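Local coordinates for protein peptidoglycan glycosyltransferase (PDB 5UY7) that belongs to the penicillin-binding protein family, carrying a transpeptidase-type domain of the beta-lactamase clan beside a dimerisation domain, at residues Lys202-Ala214 / Val515-Leu527. Sequence-based numbering, arbitrary orientation.
Sequences KIQYIAYANLKAA and VFSAIAGDTMRAL
N210 reaches from helix 202-214 across to D522 of helix 515-526, the two helices running roughly antiparallel (155°) with axes 9.3 Å apart at closest approach. Its CB rests on I519 CG1 at 3.7 Å. With CG beside the backbone N (chi1 -77°), the amide lies over A518, whose CB comes 3.3 Å from OD1. At the tip, ND2 gives a nearly straight hydrogen bond, 2.9 Å long, to D522 OD2, in the amide plane but 31° out of the carboxylate plane on its anti side. The same ND2 bonds back to I206 O, and a water donates to both N210 OD1 and D522 OD2. D522 OD1 holds R525 NH2 in a salt bridge.

I206 is a knob between I519, D522, T523 and A526, its CG2 3.5 Å from D522 CB. Deeper in, beside the strands, I519 CD1 packs on A207 CA at 3.9 Å; I519 and I203 also touch V227 of strand 222-229. Both helices cover one face of the antiparallel sheet, as terminal helices do in the beta-lactamase-like fold. The chemistry is split: an apolar layer against the strands and, outside it, a carboxylate whose donors, the R525 guanidinium above all, would favour its ionised form.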
loop_
_atom_site.group_PDB
_atom_site.type_symbol
_atom_site.label_atom_id
_atom_site.label_comp_id
_atom_site.label_asym_id
_atom_site.label_seq_id
_atom_site.Cartn_x
_atom_site.Cartn_y
_atom_site.Cartn_z
ATOM N N LYS A 202 11.816 -18.234 -9.861
ATOM C CA LYS A 202 11.435 -17.481 -11.052
ATOM C C LYS A 202 10.882 -16.104 -10.693
ATOM O O LYS A 202 11.225 -15.103 -11.336
ATOM C CB LYS A 202 10.406 -18.290 -11.843
ATOM C CG LYS A 202 9.944 -17.686 -13.140
ATOM C CD LYS A 202 9.352 -18.778 -14.045
ATOM C CE LYS A 202 8.645 -19.869 -13.241
ATOM N NZ LYS A 202 7.865 -20.827 -14.081
ATOM N N ILE A 203 10.020 -16.028 -9.675
ATOM C CA ILE A 203 9.476 -14.728 -9.295
ATOM C C ILE A 203 10.540 -13.888 -8.601
ATOM O O ILE A 203 10.581 -12.664 -8.774
ATOM C CB ILE A 203 8.220 -14.902 -8.420
ATOM C CG1 ILE A 203 7.136 -15.639 -9.214
ATOM C CG2 ILE A 203 7.691 -13.545 -7.962
ATOM C CD1 ILE A 203 5.858 -15.931 -8.431
ATOM N N GLN A 204 11.421 -14.524 -7.823
ATOM C CA GLN A 204 12.552 -13.805 -7.242
ATOM C C GLN A 204 13.408 -13.172 -8.335
ATOM O O GLN A 204 13.824 -12.014 -8.215
ATOM C CB GLN A 204 13.388 -14.762 -6.381
ATOM C CG GLN A 204 14.599 -14.132 -5.702
ATOM C CD GLN A 204 14.235 -13.426 -4.413
ATOM O OE1 GLN A 204 13.058 -13.269 -4.106
ATOM N NE2 GLN A 204 15.243 -13.012 -3.645
ATOM N N TYR A 205 13.675 -13.916 -9.417
ATOM C CA TYR A 205 14.440 -13.346 -10.523
ATOM C C TYR A 205 13.691 -12.186 -11.170
ATOM O O TYR A 205 14.295 -11.157 -11.509
ATOM C CB TYR A 205 14.761 -14.421 -11.563
ATOM C CG TYR A 205 15.348 -13.826 -12.817
ATOM C CD1 TYR A 205 16.647 -13.345 -12.834
ATOM C CD2 TYR A 205 14.578 -13.686 -13.966
ATOM C CE1 TYR A 205 17.182 -12.774 -13.984
ATOM C CE2 TYR A 205 15.091 -13.118 -15.090
ATOM C CZ TYR A 205 16.385 -12.661 -15.100
ATOM O OH TYR A 205 16.873 -12.107 -16.249
ATOM N N ILE A 206 12.377 -12.335 -11.362
ATOM C CA ILE A 206 11.581 -11.255 -11.945
ATOM C C ILE A 206 11.699 -9.998 -11.099
ATOM O O ILE A 206 11.918 -8.893 -11.614
ATOM C CB ILE A 206 10.112 -11.690 -12.091
ATOM C CG1 ILE A 206 9.958 -12.645 -13.270
ATOM C CG2 ILE A 206 9.212 -10.476 -12.258
ATOM C CD1 ILE A 206 8.618 -13.342 -13.296
ATOM N N ALA A 207 11.552 -10.150 -9.780
ATOM C CA ALA A 207 11.650 -9.003 -8.889
ATOM C C ALA A 207 13.052 -8.411 -8.910
ATOM O O ALA A 207 13.220 -7.187 -8.985
ATOM C CB ALA A 207 11.269 -9.423 -7.469
ATOM N N TYR A 208 14.070 -9.267 -8.867
ATOM C CA TYR A 208 15.447 -8.789 -8.871
ATOM C C TYR A 208 15.778 -8.046 -10.160
ATOM O O TYR A 208 16.333 -6.939 -10.132
ATOM C CB TYR A 208 16.388 -9.980 -8.683
ATOM C CG TYR A 208 17.823 -9.674 -8.976
ATOM C CD1 TYR A 208 18.639 -9.127 -8.009
ATOM C CD2 TYR A 208 18.366 -9.948 -10.224
ATOM C CE1 TYR A 208 19.971 -8.859 -8.278
ATOM C CE2 TYR A 208 19.679 -9.676 -10.502
ATOM C CZ TYR A 208 20.472 -9.126 -9.526
ATOM O OH TYR A 208 21.789 -8.865 -9.824
ATOM N N ALA A 209 15.468 -8.654 -11.306
ATOM C CA ALA A 209 15.835 -8.057 -12.585
ATOM C C ALA A 209 15.177 -6.698 -12.766
ATOM O O ALA A 209 15.823 -5.734 -13.196
ATOM C CB ALA A 209 15.442 -8.996 -13.721
ATOM N N ASN A 210 13.887 -6.600 -12.439
ATOM C CA ASN A 210 13.197 -5.336 -12.631
ATOM C C ASN A 210 13.660 -4.292 -11.631
ATOM O O ASN A 210 13.765 -3.104 -11.971
ATOM C CB ASN A 210 11.682 -5.541 -12.536
ATOM C CG ASN A 210 11.111 -6.153 -13.790
ATOM O OD1 ASN A 210 11.204 -5.573 -14.869
ATOM N ND2 ASN A 210 10.510 -7.333 -13.661
ATOM N N LEU A 211 13.930 -4.709 -10.390
ATOM C CA LEU A 211 14.364 -3.750 -9.381
ATOM C C LEU A 211 15.766 -3.242 -9.679
ATOM O O LEU A 211 16.036 -2.042 -9.544
ATOM C CB LEU A 211 14.305 -4.385 -7.991
ATOM C CG LEU A 211 14.669 -3.470 -6.828
ATOM C CD1 LEU A 211 13.641 -2.350 -6.675
ATOM C CD2 LEU A 211 14.798 -4.322 -5.562
ATOM N N LYS A 212 16.658 -4.141 -10.098
ATOM C CA LYS A 212 18.012 -3.745 -10.471
ATOM C C LYS A 212 17.979 -2.731 -11.604
ATOM O O LYS A 212 18.664 -1.704 -11.558
ATOM C CB LYS A 212 18.818 -4.984 -10.871
ATOM C CG LYS A 212 20.234 -4.711 -11.365
ATOM C CD LYS A 212 20.967 -6.028 -11.625
ATOM C CE LYS A 212 22.413 -5.817 -12.062
ATOM N NZ LYS A 212 22.507 -5.150 -13.382
ATOM N N ALA A 213 17.162 -2.996 -12.628
ATOM C CA ALA A 213 17.065 -2.064 -13.746
ATOM C C ALA A 213 16.593 -0.690 -13.285
ATOM O O ALA A 213 17.090 0.335 -13.764
ATOM C CB ALA A 213 16.130 -2.626 -14.816
ATOM N N ALA A 214 15.638 -0.648 -12.350
ATOM C CA ALA A 214 15.117 0.629 -11.871
ATOM C C ALA A 214 16.142 1.370 -11.021
ATOM O O ALA A 214 16.304 2.588 -11.155
ATOM C CB ALA A 214 13.835 0.404 -11.073
ATOM N N VAL A 515 8.004 0.078 -11.705
ATOM C CA VAL A 515 8.588 -1.122 -11.113
ATOM C C VAL A 515 7.489 -2.070 -10.656
ATOM O O VAL A 515 7.549 -3.283 -10.888
ATOM C CB VAL A 515 9.521 -0.756 -9.946
ATOM C CG1 VAL A 515 10.277 -2.010 -9.489
ATOM C CG2 VAL A 515 10.474 0.347 -10.347
ATOM N N PHE A 516 6.483 -1.537 -9.955
ATOM C CA PHE A 516 5.314 -2.343 -9.622
ATOM C C PHE A 516 4.725 -2.977 -10.877
ATOM O O PHE A 516 4.435 -4.184 -10.913
ATOM C CB PHE A 516 4.250 -1.490 -8.916
ATOM C CG PHE A 516 2.885 -2.137 -8.903
ATOM C CD1 PHE A 516 2.534 -3.024 -7.891
ATOM C CD2 PHE A 516 1.966 -1.889 -9.925
ATOM C CE1 PHE A 516 1.299 -3.639 -7.879
ATOM C CE2 PHE A 516 0.718 -2.516 -9.925
ATOM C CZ PHE A 516 0.386 -3.381 -8.898
ATOM N N SER A 517 4.533 -2.166 -11.918
ATOM C CA SER A 517 3.878 -2.651 -13.126
ATOM C C SER A 517 4.665 -3.788 -13.759
ATOM O O SER A 517 4.097 -4.812 -14.152
ATOM C CB SER A 517 3.715 -1.512 -14.128
ATOM O OG SER A 517 3.279 -2.018 -15.380
ATOM N N ALA A 518 5.981 -3.613 -13.875
ATOM C CA ALA A 518 6.815 -4.634 -14.494
ATOM C C ALA A 518 6.784 -5.926 -13.688
ATOM O O ALA A 518 6.611 -7.015 -14.243
ATOM C CB ALA A 518 8.248 -4.115 -14.640
ATOM N N ILE A 519 6.934 -5.829 -12.368
ATOM C CA ILE A 519 6.960 -7.042 -11.561
ATOM C C ILE A 519 5.598 -7.720 -11.569
ATOM O O ILE A 519 5.505 -8.943 -11.706
ATOM C CB ILE A 519 7.436 -6.734 -10.133
ATOM C CG1 ILE A 519 8.900 -6.304 -10.172
ATOM C CG2 ILE A 519 7.200 -7.950 -9.235
ATOM C CD1 ILE A 519 9.453 -5.825 -8.818
ATOM N N ALA A 520 4.522 -6.941 -11.400
ATOM C CA ALA A 520 3.186 -7.529 -11.390
ATOM C C ALA A 520 2.868 -8.199 -12.723
ATOM O O ALA A 520 2.397 -9.342 -12.763
ATOM C CB ALA A 520 2.143 -6.455 -11.066
ATOM N N GLY A 521 3.110 -7.494 -13.827
ATOM C CA GLY A 521 2.817 -8.067 -15.134
ATOM C C GLY A 521 3.671 -9.283 -15.446
ATOM O O GLY A 521 3.169 -10.303 -15.939
ATOM N N ASP A 522 4.974 -9.187 -15.173
ATOM C CA ASP A 522 5.860 -10.316 -15.438
ATOM C C ASP A 522 5.440 -11.524 -14.617
ATOM O O ASP A 522 5.525 -12.665 -15.095
ATOM C CB ASP A 522 7.315 -9.960 -15.126
ATOM C CG ASP A 522 7.938 -9.015 -16.139
ATOM O OD1 ASP A 522 7.306 -8.697 -17.172
ATOM O OD2 ASP A 522 9.093 -8.599 -15.906
ATOM N N THR A 523 5.019 -11.292 -13.367
ATOM C CA THR A 523 4.589 -12.392 -12.507
ATOM C C THR A 523 3.283 -13.002 -12.999
ATOM O O THR A 523 3.160 -14.232 -13.047
ATOM C CB THR A 523 4.456 -11.910 -11.058
ATOM O OG1 THR A 523 5.735 -11.455 -10.605
ATOM C CG2 THR A 523 3.981 -13.044 -10.151
ATOM N N MET A 524 2.295 -12.170 -13.366
ATOM C CA MET A 524 1.079 -12.697 -13.988
ATOM C C MET A 524 1.408 -13.605 -15.166
ATOM O O MET A 524 0.873 -14.714 -15.282
ATOM C CB MET A 524 0.175 -11.563 -14.477
ATOM C CG MET A 524 -0.327 -10.601 -13.446
ATOM S SD MET A 524 -1.666 -11.267 -12.467
ATOM C CE MET A 524 -0.737 -11.928 -11.077
ATOM N N ARG A 525 2.260 -13.132 -16.079
ATOM C CA ARG A 525 2.578 -13.935 -17.251
ATOM C C ARG A 525 3.254 -15.239 -16.850
ATOM O O ARG A 525 2.933 -16.300 -17.393
ATOM C CB ARG A 525 3.461 -13.143 -18.221
ATOM C CG ARG A 525 2.697 -12.104 -19.039
ATOM C CD ARG A 525 3.630 -11.389 -20.031
ATOM N NE ARG A 525 4.457 -10.388 -19.358
ATOM C CZ ARG A 525 4.008 -9.195 -18.990
ATOM N NH1 ARG A 525 2.750 -8.867 -19.238
ATOM N NH2 ARG A 525 4.808 -8.335 -18.377
ATOM N N ALA A 526 4.186 -15.181 -15.894
ATOM C CA ALA A 526 4.921 -16.385 -15.523
ATOM C C ALA A 526 4.012 -17.418 -14.874
ATOM O O ALA A 526 4.267 -18.628 -14.988
ATOM C CB ALA A 526 6.077 -16.027 -14.590
ATOM N N LEU A 527 2.949 -16.968 -14.218
ATOM C CA LEU A 527 1.983 -17.838 -13.555
ATOM C C LEU A 527 0.817 -18.229 -14.449
ATOM O O LEU A 527 -0.129 -18.858 -13.963
ATOM C CB LEU A 527 1.445 -17.158 -12.298
ATOM C CG LEU A 527 2.513 -16.905 -11.241
ATOM C CD1 LEU A 527 1.902 -16.202 -10.048
ATOM C CD2 LEU A 527 3.192 -18.211 -10.828
HETATM O O HOH W 1 10.081 -6.198 -17.213
#